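Phytoene synthase (Enterococcus hirae, PDB 5IYS) probably catalyses head-to-head joining of two farnesyl diphosphates into dehydrosqualene, and binds two farnesyl thiodiphosphate molecules together with magnesium ions. Local coordinates at residues A[165-170]-A[214-219]; A[170-175]-A[250-255]; A[131-136]-A[157-162]. All blocks are in the same frame, centred on the assembly; numbering follows the deposited sequence.

Helix 155-172 runs through all three contacts and turns different sides to different neighbours. Contacts 1 and 2 are closest, their centres about 7 Å apart: they share I170, and L216 CD2 of contact 1 packs 3.8 Å from L171 CD2 of contact 2. Contact 3 lies further back along the helix, its centre about 12 Å from that of contact 1 and about 17 Å from that of contact 2. Q166 joins contacts 1 and 3, its CG 3.5 Å from C132 SG. Each contact also touches the chain G thiodiphosphate: R172 in contact 2 holds its diphosphate, M165 in contact 1 and L161 in contact 3 its prenyl tail.

Contact 1: A[165-170]-A[214-219]; sequences MQLTNI and ESLAKQ. With MG (magnesium ion), chain D; FPS (S-[(2E,6E)-3,7,11-trimethyldodeca-2,6,10-trienyl] trihydrogen thiodiphosphate), chain H; FPS (S-[(2E,6E)-3,7,11-trimethyldodeca-2,6,10-trienyl] trihydrogen thiodiphosphate), chain G.
A buried leucine contact, L167 against L216, packs helix 155-172 onto helix 207-227 in the all-helical bundle of the squalene/phytoene synthase family. The short helical segments run nearly antiparallel, at 157°, with their axes 9.6 Å apart. L167 CD2 lies 4.0 Å from L216 CD1, the two branched ends crossing at a slant. The other methyl of L167, CD1, rests 4.2 Å from the CG methylene of Q219, whose amide end leads away from the interface. L216 uses its second methyl as well, CD2 sitting 4.4 Å from I170 CG2. Branched aliphatic chains suit this interior because they fill it without polar groups to satisfy.

Other residues of 165-170 serve the ligands. With CG anti to the backbone N (chi1 -175°), the N169 amide reaches out to the ligands and OD1 binds magnesium at 2.1 Å; one thiodiphosphate oxygen of the chain H ligand and three waters also bind that ion. N169 ND2 hydrogen-bonds to Y249 OH and makes a weak bond to O3A of the chain H ligand. Further back, M165 SD, a soft and polarisable atom suited to a prenyl chain, lies 3.8 Å from C8 of the chain G tail. One helix thus presents apolar side chains to helix 207-227 from its L167 side and a metal-binding amide to the ligands through N169.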
loop_
_atom_site.group_PDB
_atom_site.type_symbol
_atom_site.label_atom_id
_atom_site.label_comp_id
_atom_site.label_asym_id
_atom_site.label_seq_id
_atom_site.Cartn_x
_atom_site.Cartn_y
_atom_site.Cartn_z
ATOM N N MET A 165 -0.887 -2.891 -6.023
ATOM C CA MET A 165 -0.574 -1.512 -5.647
ATOM C C MET A 165 0.928 -1.242 -5.534
ATOM O O MET A 165 1.417 -0.165 -5.923
ATOM C CB MET A 165 -1.295 -1.178 -4.337
ATOM C CG MET A 165 -2.780 -0.869 -4.539
ATOM S SD MET A 165 -3.582 -0.601 -2.911
ATOM C CE MET A 165 -5.229 -0.217 -3.494
ATOM N N GLN A 166 1.659 -2.185 -4.955
ATOM C CA GLN A 166 3.100 -1.996 -4.776
ATOM C C GLN A 166 3.759 -1.972 -6.168
ATOM O O GLN A 166 4.663 -1.177 -6.380
ATOM C CB GLN A 166 3.694 -3.124 -3.923
ATOM C CG GLN A 166 5.192 -3.043 -3.702
ATOM C CD GLN A 166 5.614 -1.707 -3.121
ATOM O OE1 GLN A 166 6.431 -1.000 -3.708
ATOM N NE2 GLN A 166 4.945 -1.289 -2.057
ATOM N N LEU A 167 3.353 -2.863 -7.072
ATOM C CA LEU A 167 3.862 -2.836 -8.460
ATOM C C LEU A 167 3.573 -1.501 -9.139
ATOM O O LEU A 167 4.383 -0.985 -9.907
ATOM C CB LEU A 167 3.201 -3.943 -9.293
ATOM C CG LEU A 167 3.688 -5.369 -9.039
ATOM C CD1 LEU A 167 3.038 -6.340 -10.007
ATOM C CD2 LEU A 167 5.213 -5.429 -9.134
ATOM N N THR A 168 2.364 -0.987 -8.930
ATOM C CA THR A 168 2.001 0.335 -9.452
ATOM C C THR A 168 2.928 1.418 -8.888
ATOM O O THR A 168 3.426 2.284 -9.619
ATOM C CB THR A 168 0.540 0.662 -9.061
ATOM O OG1 THR A 168 -0.336 -0.367 -9.566
ATOM C CG2 THR A 168 0.117 2.026 -9.604
ATOM N N ASN A 169 3.183 1.363 -7.587
ATOM C CA ASN A 169 4.109 2.318 -6.959
ATOM C C ASN A 169 5.518 2.267 -7.564
ATOM O O ASN A 169 6.147 3.309 -7.854
ATOM C CB ASN A 169 4.122 2.088 -5.442
ATOM C CG ASN A 169 4.970 3.113 -4.700
ATOM O OD1 ASN A 169 6.187 3.030 -4.739
ATOM N ND2 ASN A 169 4.331 4.062 -4.010
ATOM N N ILE A 170 5.962 1.043 -7.835
ATOM C CA ILE A 170 7.259 0.792 -8.455
ATOM C C ILE A 170 7.331 1.419 -9.861
ATOM O O ILE A 170 8.288 2.139 -10.218
ATOM C CB ILE A 170 7.516 -0.737 -8.521
ATOM C CG1 ILE A 170 7.933 -1.284 -7.144
ATOM C CG2 ILE A 170 8.611 -1.055 -9.505
ATOM C CD1 ILE A 170 7.900 -2.829 -7.020
ATOM N N GLU A 214 5.400 -2.103 -19.574
ATOM C CA GLU A 214 4.105 -2.650 -19.942
ATOM C C GLU A 214 3.922 -4.102 -19.540
ATOM O O GLU A 214 2.822 -4.490 -19.151
ATOM C CB GLU A 214 3.791 -2.427 -21.416
ATOM C CG GLU A 214 3.446 -0.975 -21.735
ATOM C CD GLU A 214 2.080 -0.538 -21.210
ATOM O OE1 GLU A 214 1.336 -1.342 -20.608
ATOM O OE2 GLU A 214 1.752 0.649 -21.345
ATOM N N SER A 215 5.004 -4.882 -19.564
ATOM C CA SER A 215 4.916 -6.243 -19.080
ATOM C C SER A 215 4.501 -6.259 -17.605
ATOM O O SER A 215 3.730 -7.119 -17.170
ATOM C CB SER A 215 6.261 -6.951 -19.192
ATOM O OG SER A 215 6.110 -8.320 -18.883
ATOM N N LEU A 216 5.203 -5.464 -16.808
ATOM C CA LEU A 216 4.911 -5.414 -15.369
ATOM C C LEU A 216 3.549 -4.763 -15.108
ATOM O O LEU A 216 2.829 -5.179 -14.202
ATOM C CB LEU A 216 6.026 -4.645 -14.646
ATOM C CG LEU A 216 6.169 -4.836 -13.136
ATOM C CD1 LEU A 216 6.423 -6.322 -12.857
ATOM C CD2 LEU A 216 7.302 -3.987 -12.562
ATOM N N ALA A 217 3.160 -3.784 -15.925
ATOM C CA ALA A 217 1.860 -3.140 -15.758
ATOM C C ALA A 217 0.714 -4.111 -16.022
ATOM O O ALA A 217 -0.266 -4.180 -15.269
ATOM C CB ALA A 217 1.748 -1.890 -16.630
ATOM N N LYS A 218 0.901 -4.938 -17.040
ATOM C CA LYS A 218 -0.065 -5.987 -17.337
ATOM C C LYS A 218 -0.196 -6.933 -16.146
ATOM O O LYS A 218 -1.305 -7.235 -15.748
ATOM C CB LYS A 218 0.347 -6.757 -18.592
ATOM C CG LYS A 218 -0.492 -8.008 -18.857
ATOM C CD LYS A 218 0.439 -9.178 -19.186
ATOM C CE LYS A 218 -0.243 -10.261 -20.016
ATOM N NZ LYS A 218 -0.504 -11.495 -19.216
ATOM N N GLN A 219 0.918 -7.330 -15.536
ATOM C CA GLN A 219 0.865 -8.172 -14.349
ATOM C C GLN A 219 0.111 -7.480 -13.215
ATOM O O GLN A 219 -0.708 -8.119 -12.562
ATOM C CB GLN A 219 2.266 -8.510 -13.836
ATOM C CG GLN A 219 2.270 -9.512 -12.692
ATOM C CD GLN A 219 1.447 -10.767 -12.998
ATOM O OE1 GLN A 219 1.077 -11.523 -12.096
ATOM N NE2 GLN A 219 1.100 -10.955 -14.263
HETATM MG MG MG D . 8.211 3.246 -4.080
HETATM C C1 FPS H . 4.629 3.158 0.138
HETATM S S1 FPS H . 5.606 2.385 -1.114
HETATM C C2 FPS H . 4.930 2.519 1.472
HETATM C C3 FPS H . 4.569 1.273 1.827
HETATM C C4 FPS H . 3.896 0.303 0.892
HETATM C C5 FPS H . 4.910 0.818 3.228
HETATM C C6 FPS H . 3.992 1.459 4.268
HETATM C C7 FPS H . 2.538 1.362 3.842
HETATM C C8 FPS H . 1.720 2.423 3.905
HETATM C C10 FPS H . 0.309 2.234 3.400
HETATM C C9 FPS H . 2.217 3.768 4.366
HETATM C C11 FPS H . -0.663 1.826 4.484
HETATM C C12 FPS H . -2.018 2.116 3.854
HETATM C C13 FPS H . -3.199 1.860 4.446
HETATM C C14 FPS H . -3.321 1.260 5.814
HETATM C C15 FPS H . -4.451 2.179 3.692
HETATM P PA FPS H . 7.206 3.653 -1.112
HETATM O O1A FPS H . 7.844 3.637 0.228
HETATM O O2A FPS H . 8.265 3.139 -2.209
HETATM O O3A FPS H . 6.695 5.070 -1.710
HETATM P PB FPS H . 6.510 6.457 -0.946
HETATM O O1B FPS H . 7.499 7.390 -1.593
HETATM O O2B FPS H . 6.792 6.382 0.538
HETATM O O3B FPS H . 5.073 6.878 -1.166
HETATM C C1 FPS G . 1.068 3.498 -1.001
HETATM S S1 FPS G . 1.128 4.306 0.554
HETATM C C2 FPS G . 0.525 2.128 -0.636
HETATM C C3 FPS G . 0.888 0.981 -1.237
HETATM C C4 FPS G . 1.869 0.984 -2.371
HETATM C C5 FPS G . 0.295 -0.349 -0.811
HETATM C C6 FPS G . -0.705 -0.273 0.342
HETATM C C7 FPS G . -1.484 -1.572 0.389
HETATM C C8 FPS G . -2.788 -1.616 0.714
HETATM C C10 FPS G . -3.424 -2.983 0.847
HETATM C C9 FPS G . -3.606 -0.383 1.015
HETATM C C11 FPS G . -4.646 -3.060 -0.072
HETATM C C12 FPS G . -5.420 -4.346 0.164
HETATM C C13 FPS G . -6.477 -4.467 1.000
HETATM C C14 FPS G . -7.186 -5.791 1.125
HETATM C C15 FPS G . -7.001 -3.302 1.799
HETATM P PA FPS G . 1.194 6.359 0.341
HETATM O O1A FPS G . 0.628 7.036 1.511
HETATM O O2A FPS G . 2.790 6.620 0.393
HETATM O O3A FPS G . 0.703 6.927 -1.067
HETATM P PB FPS G . 1.830 6.994 -2.235
HETATM O O1B FPS G . 2.457 8.360 -2.289
HETATM O O2B FPS G . 1.068 6.571 -3.469
HETATM O O3B FPS G . 2.973 6.023 -2.036
HETATM O O HOH W 1 8.900 1.404 -3.891
HETATM O O HOH W 2 8.649 2.947 -5.810
HETATM O O HOH W 3 7.641 4.800 -4.288
#

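Contact 2: A[170-175]-A[250-255]; sequences ILRDVG and REQLNI. With FPS (S-[(2E,6E)-3,7,11-trimethyldodeca-2,6,10-trienyl] trihydrogen thiodiphosphate), chain G.
R172 and Q252 make the polar half of this contact, and L171 and L253 the apolar half, where the end of helix 155-172 meets helix 236-258 beside the chain G ligand.

The hydrogen bond across the contact runs from R172 NH1 to Q252 OE1, 2.9 Å and fairly straight at 162°. Guanidinium and amide planes stand 73° apart, yet OE1 lies close to the guanidinium plane, where an N-H can point at it. A glutamine suits this place because its two ends do different work: OE1 accepts the hydrogen bond from R172 NH1, while NE2 donates to the backbone O of Y249, which fixes how the amide is turned. The same NH1 also donates to O2B of the chain G diphosphate, at 2.7 Å.

A salt bridge to D173 engages NE and NH2. The carboxylate is gripped side-on by these two nitrogens, NE to OD1 at 2.9 Å and NH2 to OD2 at 3.0 Å; OD2 uses its syn lone pair, whereas OD1 is met from above the carboxylate plane. A bend at chi3 (71°) turns the otherwise extended arginine chain so that its planar end can reach all three partners. D173 is a magnesium ligand in a structure of this protein, although no ion bound to it is modelled here.

Apolar packing completes the contact: L171 CD1 lies 3.8 Å from L253 CD2, and L171 also touches A217 of helix 207-227.

Held by D173 and Q252 at different parts of its rim, the guanidinium has little freedom to rotate, and its positive charge would be expected to stabilise the diphosphate it meets.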
loop_
_atom_site.group_PDB
_atom_site.type_symbol
_atom_site.label_atom_id
_atom_site.label_comp_id
_atom_site.label_asym_id
_atom_site.label_seq_id
_atom_site.Cartn_x
_atom_site.Cartn_y
_atom_site.Cartn_z
ATOM N N ILE A 170 5.962 1.043 -7.835
ATOM C CA ILE A 170 7.259 0.792 -8.455
ATOM C C ILE A 170 7.331 1.419 -9.861
ATOM O O ILE A 170 8.288 2.139 -10.218
ATOM C CB ILE A 170 7.516 -0.737 -8.521
ATOM C CG1 ILE A 170 7.933 -1.284 -7.144
ATOM C CG2 ILE A 170 8.611 -1.055 -9.505
ATOM C CD1 ILE A 170 7.900 -2.829 -7.020
ATOM N N LEU A 171 6.277 1.188 -10.633
ATOM C CA LEU A 171 6.196 1.617 -12.029
ATOM C C LEU A 171 6.038 3.123 -12.114
ATOM O O LEU A 171 6.474 3.773 -13.071
ATOM C CB LEU A 171 5.015 0.916 -12.712
ATOM C CG LEU A 171 5.281 -0.563 -13.029
ATOM C CD1 LEU A 171 3.984 -1.260 -13.346
ATOM C CD2 LEU A 171 6.266 -0.705 -14.243
ATOM N N ARG A 172 5.434 3.694 -11.084
ATOM C CA ARG A 172 5.246 5.143 -11.048
ATOM C C ARG A 172 6.581 5.843 -10.793
ATOM O O ARG A 172 6.792 6.973 -11.251
ATOM C CB ARG A 172 4.197 5.492 -9.978
ATOM C CG ARG A 172 3.844 6.979 -9.854
ATOM C CD ARG A 172 3.007 7.192 -8.585
ATOM N NE ARG A 172 3.863 7.033 -7.406
ATOM C CZ ARG A 172 3.437 7.063 -6.148
ATOM N NH1 ARG A 172 2.136 7.098 -5.900
ATOM N NH2 ARG A 172 4.317 7.038 -5.154
ATOM N N ASP A 173 7.487 5.207 -10.060
ATOM C CA ASP A 173 8.573 5.943 -9.416
ATOM C C ASP A 173 9.952 5.474 -9.901
ATOM O O ASP A 173 10.960 5.682 -9.218
ATOM C CB ASP A 173 8.532 5.790 -7.889
ATOM C CG ASP A 173 7.316 6.454 -7.235
ATOM O OD1 ASP A 173 6.676 7.324 -7.861
ATOM O OD2 ASP A 173 7.016 6.105 -6.070
ATOM N N VAL A 174 10.026 4.885 -11.090
ATOM C CA VAL A 174 11.288 4.299 -11.523
ATOM C C VAL A 174 12.456 5.300 -11.439
ATOM O O VAL A 174 13.532 4.980 -10.928
ATOM C CB VAL A 174 11.187 3.710 -12.925
ATOM C CG1 VAL A 174 12.564 3.308 -13.425
ATOM C CG2 VAL A 174 10.218 2.523 -12.950
ATOM N N GLY A 175 12.247 6.518 -11.924
ATOM C CA GLY A 175 13.350 7.484 -11.998
ATOM C C GLY A 175 13.840 7.986 -10.652
ATOM O O GLY A 175 15.054 8.021 -10.397
ATOM N N ARG A 250 -4.815 2.392 -9.125
ATOM C CA ARG A 250 -4.566 1.768 -10.430
ATOM C C ARG A 250 -4.463 2.805 -11.542
ATOM O O ARG A 250 -3.781 2.603 -12.551
ATOM C CB ARG A 250 -5.711 0.813 -10.803
ATOM C CG ARG A 250 -5.522 0.174 -12.176
ATOM C CD ARG A 250 -6.571 -0.923 -12.407
ATOM N NE ARG A 250 -7.899 -0.312 -12.425
ATOM C CZ ARG A 250 -9.025 -0.990 -12.607
ATOM N NH1 ARG A 250 -8.974 -2.310 -12.753
ATOM N NH2 ARG A 250 -10.199 -0.361 -12.561
ATOM N N GLU A 251 -5.285 3.840 -11.413
ATOM C CA GLU A 251 -5.280 4.973 -12.347
ATOM C C GLU A 251 -3.916 5.592 -12.593
ATOM O O GLU A 251 -3.636 6.082 -13.696
ATOM C CB GLU A 251 -6.279 6.043 -11.858
ATOM C CG GLU A 251 -6.293 7.299 -12.733
ATOM C CD GLU A 251 -7.006 7.107 -14.062
ATOM O OE1 GLU A 251 -7.627 6.044 -14.281
ATOM O OE2 GLU A 251 -6.896 8.014 -14.920
ATOM N N GLN A 252 -3.008 5.485 -11.626
ATOM C CA GLN A 252 -1.664 6.000 -11.864
ATOM C C GLN A 252 -0.898 5.323 -12.992
ATOM O O GLN A 252 0.022 5.927 -13.557
ATOM C CB GLN A 252 -0.819 5.990 -10.590
ATOM C CG GLN A 252 -1.538 6.716 -9.452
ATOM C CD GLN A 252 -0.803 6.574 -8.147
ATOM O OE1 GLN A 252 -0.074 7.478 -7.733
ATOM N NE2 GLN A 252 -0.848 5.375 -7.585
ATOM N N LEU A 253 -1.245 4.075 -13.305
ATOM C CA LEU A 253 -0.668 3.443 -14.492
ATOM C C LEU A 253 -1.033 4.235 -15.753
ATOM O O LEU A 253 -0.193 4.428 -16.633
ATOM C CB LEU A 253 -1.119 1.981 -14.627
ATOM C CG LEU A 253 -0.721 1.056 -13.455
ATOM C CD1 LEU A 253 -1.394 -0.284 -13.684
ATOM C CD2 LEU A 253 0.784 0.871 -13.382
ATOM N N ASN A 254 -2.295 4.613 -15.887
ATOM C CA ASN A 254 -2.731 5.366 -17.072
ATOM C C ASN A 254 -2.121 6.748 -17.192
ATOM O O ASN A 254 -1.827 7.212 -18.292
ATOM C CB ASN A 254 -4.251 5.446 -17.137
ATOM C CG ASN A 254 -4.858 4.193 -17.723
ATOM O OD1 ASN A 254 -4.161 3.366 -18.310
ATOM N ND2 ASN A 254 -6.149 4.009 -17.512
ATOM N N ILE A 255 -1.837 7.360 -16.052
ATOM C CA ILE A 255 -1.139 8.636 -15.991
ATOM C C ILE A 255 0.236 8.518 -16.648
ATOM O O ILE A 255 0.626 9.387 -17.433
ATOM C CB ILE A 255 -0.959 9.076 -14.516
ATOM C CG1 ILE A 255 -2.203 9.812 -14.013
ATOM C CG2 ILE A 255 0.264 9.961 -14.331
ATOM C CD1 ILE A 255 -3.452 9.532 -14.822
HETATM C C1 FPS G . 1.068 3.498 -1.001
HETATM S S1 FPS G . 1.128 4.306 0.554
HETATM C C2 FPS G . 0.525 2.128 -0.636
HETATM C C3 FPS G . 0.888 0.981 -1.237
HETATM C C4 FPS G . 1.869 0.984 -2.371
HETATM C C5 FPS G . 0.295 -0.349 -0.811
HETATM C C6 FPS G . -0.705 -0.273 0.342
HETATM C C7 FPS G . -1.484 -1.572 0.389
HETATM C C8 FPS G . -2.788 -1.616 0.714
HETATM C C10 FPS G . -3.424 -2.983 0.847
HETATM C C9 FPS G . -3.606 -0.383 1.015
HETATM C C11 FPS G . -4.646 -3.060 -0.072
HETATM C C12 FPS G . -5.420 -4.346 0.164
HETATM C C13 FPS G . -6.477 -4.467 1.000
HETATM C C14 FPS G . -7.186 -5.791 1.125
HETATM C C15 FPS G . -7.001 -3.302 1.799
HETATM P PA FPS G . 1.194 6.359 0.341
HETATM O O1A FPS G . 0.628 7.036 1.511
HETATM O O2A FPS G . 2.790 6.620 0.393
HETATM O O3A FPS G . 0.703 6.927 -1.067
HETATM P PB FPS G . 1.830 6.994 -2.235
HETATM O O1B FPS G . 2.457 8.360 -2.289
HETATM O O2B FPS G . 1.068 6.571 -3.469
HETATM O O3B FPS G . 2.973 6.023 -2.036
#

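Contact 3: A[131-136]-A[157-162]; sequences YCYYVA and PAKKLG. With FPS (S-[(2E,6E)-3,7,11-trimethyldodeca-2,6,10-trienyl] trihydrogen thiodiphosphate), chain G.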
loop_
_atom_site.group_PDB
_atom_site.type_symbol
_atom_site.label_atom_id
_atom_site.label_comp_id
_atom_site.label_asym_id
_atom_site.label_seq_id
_atom_site.Cartn_x
_atom_site.Cartn_y
_atom_site.Cartn_z
ATOM N N TYR A 131 8.796 -9.753 -1.903
ATOM C CA TYR A 131 9.039 -8.454 -1.279
ATOM C C TYR A 131 7.740 -7.636 -1.232
ATOM O O TYR A 131 7.433 -7.012 -0.205
ATOM C CB TYR A 131 10.125 -7.707 -2.040
ATOM C CG TYR A 131 10.204 -6.247 -1.675
ATOM C CD1 TYR A 131 10.820 -5.849 -0.498
ATOM C CD2 TYR A 131 9.665 -5.272 -2.515
ATOM C CE1 TYR A 131 10.851 -4.492 -0.143
ATOM C CE2 TYR A 131 9.674 -3.935 -2.154
ATOM C CZ TYR A 131 10.329 -3.546 -1.006
ATOM O OH TYR A 131 10.359 -2.204 -0.662
ATOM N N CYS A 132 6.959 -7.684 -2.314
ATOM C CA CYS A 132 5.694 -6.936 -2.369
ATOM C C CYS A 132 4.754 -7.453 -1.308
ATOM O O CYS A 132 3.992 -6.665 -0.771
ATOM C CB CYS A 132 5.004 -7.032 -3.721
ATOM S SG CYS A 132 5.860 -6.190 -5.080
ATOM N N TYR A 133 4.851 -8.732 -0.934
ATOM C CA TYR A 133 4.008 -9.220 0.173
ATOM C C TYR A 133 4.428 -8.483 1.440
ATOM O O TYR A 133 3.600 -7.968 2.206
ATOM C CB TYR A 133 4.094 -10.742 0.409
ATOM C CG TYR A 133 3.508 -11.073 1.766
ATOM C CD1 TYR A 133 2.164 -10.805 2.020
ATOM C CD2 TYR A 133 4.335 -11.299 2.865
ATOM C CE1 TYR A 133 1.635 -10.862 3.324
ATOM C CE2 TYR A 133 3.804 -11.416 4.162
ATOM C CZ TYR A 133 2.454 -11.170 4.371
ATOM O OH TYR A 133 1.893 -11.171 5.635
ATOM N N TYR A 134 5.713 -8.550 1.753
ATOM C CA TYR A 134 6.144 -8.047 3.054
ATOM C C TYR A 134 5.792 -6.575 3.255
ATOM O O TYR A 134 5.403 -6.179 4.361
ATOM C CB TYR A 134 7.630 -8.282 3.293
ATOM C CG TYR A 134 7.868 -9.713 3.733
ATOM C CD1 TYR A 134 7.722 -10.087 5.069
ATOM C CD2 TYR A 134 8.105 -10.708 2.799
ATOM C CE1 TYR A 134 7.867 -11.427 5.468
ATOM C CE2 TYR A 134 8.263 -12.042 3.188
ATOM C CZ TYR A 134 8.166 -12.388 4.526
ATOM O OH TYR A 134 8.323 -13.712 4.903
ATOM N N VAL A 135 5.911 -5.761 2.213
ATOM C CA VAL A 135 5.644 -4.337 2.429
ATOM C C VAL A 135 4.271 -3.874 1.966
ATOM O O VAL A 135 3.956 -2.693 2.088
ATOM C CB VAL A 135 6.694 -3.429 1.779
ATOM C CG1 VAL A 135 8.086 -3.719 2.322
ATOM C CG2 VAL A 135 6.620 -3.526 0.239
ATOM N N ALA A 136 3.498 -4.723 1.302
ATOM C CA ALA A 136 2.261 -4.209 0.737
ATOM C C ALA A 136 1.121 -5.191 0.882
ATOM O O ALA A 136 0.040 -4.842 1.365
ATOM C CB ALA A 136 2.470 -3.743 -0.730
ATOM N N PRO A 157 -6.794 -13.073 -2.392
ATOM C CA PRO A 157 -7.052 -11.872 -3.175
ATOM C C PRO A 157 -6.643 -10.585 -2.477
ATOM O O PRO A 157 -6.287 -9.629 -3.141
ATOM C CB PRO A 157 -8.567 -11.900 -3.407
ATOM C CG PRO A 157 -9.118 -12.900 -2.445
ATOM C CD PRO A 157 -7.986 -13.929 -2.297
ATOM N N ALA A 158 -6.649 -10.569 -1.150
ATOM C CA ALA A 158 -6.214 -9.389 -0.429
ATOM C C ALA A 158 -4.742 -9.165 -0.694
ATOM O O ALA A 158 -4.307 -8.046 -0.963
ATOM C CB ALA A 158 -6.462 -9.558 1.043
ATOM N N LYS A 159 -3.953 -10.234 -0.600
ATOM C CA LYS A 159 -2.526 -10.117 -0.854
ATOM C C LYS A 159 -2.277 -9.687 -2.282
ATOM O O LYS A 159 -1.324 -8.974 -2.544
ATOM C CB LYS A 159 -1.817 -11.447 -0.600
ATOM C CG LYS A 159 -1.629 -11.784 0.878
ATOM C CD LYS A 159 -0.518 -12.820 1.046
ATOM C CE LYS A 159 -1.035 -14.247 0.962
ATOM N NZ LYS A 159 0.096 -15.224 1.099
ATOM N N LYS A 160 -3.093 -10.156 -3.215
ATOM C CA LYS A 160 -2.956 -9.712 -4.605
ATOM C C LYS A 160 -3.179 -8.195 -4.775
ATOM O O LYS A 160 -2.553 -7.570 -5.644
ATOM C CB LYS A 160 -3.895 -10.506 -5.512
ATOM C CG LYS A 160 -3.396 -11.964 -5.727
ATOM C CD LYS A 160 -4.391 -12.782 -6.548
ATOM C CE LYS A 160 -3.822 -14.141 -6.927
ATOM N NZ LYS A 160 -4.944 -14.857 -7.590
ATOM N N LEU A 161 -4.140 -7.614 -4.059
ATOM C CA LEU A 161 -4.418 -6.183 -4.251
ATOM C C LEU A 161 -3.218 -5.368 -3.727
ATOM O O LEU A 161 -2.816 -4.344 -4.294
ATOM C CB LEU A 161 -5.672 -5.744 -3.471
ATOM C CG LEU A 161 -6.030 -4.248 -3.563
ATOM C CD1 LEU A 161 -5.996 -3.689 -4.980
ATOM C CD2 LEU A 161 -7.391 -3.977 -2.918
ATOM N N GLY A 162 -2.668 -5.799 -2.603
ATOM C CA GLY A 162 -1.467 -5.135 -2.051
ATOM C C GLY A 162 -0.285 -5.247 -3.002
ATOM O O GLY A 162 0.439 -4.283 -3.254
HETATM C C1 FPS G . 1.068 3.498 -1.001
HETATM S S1 FPS G . 1.128 4.306 0.554
HETATM C C2 FPS G . 0.525 2.128 -0.636
HETATM C C3 FPS G . 0.888 0.981 -1.237
HETATM C C4 FPS G . 1.869 0.984 -2.371
HETATM C C5 FPS G . 0.295 -0.349 -0.811
HETATM C C6 FPS G . -0.705 -0.273 0.342
HETATM C C7 FPS G . -1.484 -1.572 0.389
HETATM C C8 FPS G . -2.788 -1.616 0.714
HETATM C C10 FPS G . -3.424 -2.983 0.847
HETATM C C9 FPS G . -3.606 -0.383 1.015
HETATM C C11 FPS G . -4.646 -3.060 -0.072
HETATM C C12 FPS G . -5.420 -4.346 0.164
HETATM C C13 FPS G . -6.477 -4.467 1.000
HETATM C C14 FPS G . -7.186 -5.791 1.125
HETATM C C15 FPS G . -7.001 -3.302 1.799
HETATM P PA FPS G . 1.194 6.359 0.341
HETATM O O1A FPS G . 0.628 7.036 1.511
HETATM O O2A FPS G . 2.790 6.620 0.393
HETATM O O3A FPS G . 0.703 6.927 -1.067
HETATM P PB FPS G . 1.830 6.994 -2.235
HETATM O O1B FPS G . 2.457 8.360 -2.289
HETATM O O2B FPS G . 1.068 6.571 -3.469
HETATM O O3B FPS G . 2.973 6.023 -2.036
#
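K159 and Y133, with G162 and A136 further along, bring helix 155-172 against helix 125-143 in the all-helical fold of the squalene/phytoene synthases, where both helices line the pocket of the chain G prenyl tail. The backbones draw very close at one end: A136 CA and G162 CA are 4.7 Å apart.

The K159 side chain can be followed outward. From CB it turns so that CG stands beside the backbone N, anti to the carbonyl carbon (chi1 -76°), and CG comes within 4.1 Å of Y133 CD1. CD makes the main touch, 3.5 Å from the same CD1 and a little further from CE1, reaching the ring obliquely. At chi3 (-89°) the chain bends, and CE and NZ go on past the ring without touching it. NZ ends 5.4 Å from the ring centroid, so any cation-pi attraction is weak at most. Lysine fits this partly exposed place because its methylenes can pack on an aromatic ring while its charged tip extends beyond them. The hydroxyl of Y133 is committed elsewhere, hydrogen-bonded to D108.

Small residues make the other half of the contact. Helix 125-143 widens into a pi-type turn at 133-136, and there A136 meets G162. Lacking a CB, G162 leaves A136 O the space it occupies, which is why glycine belongs at this close approach. Helix 155-172 also supplies L161 and A158 to the pocket: L161 CD2 lies 3.7 Å from C12 of the tail, and the A158 methyl meets its terminal C14. A136 contributes through its carbonyl oxygen, close to C7, while its CB rests 3.3 Å from G162 O.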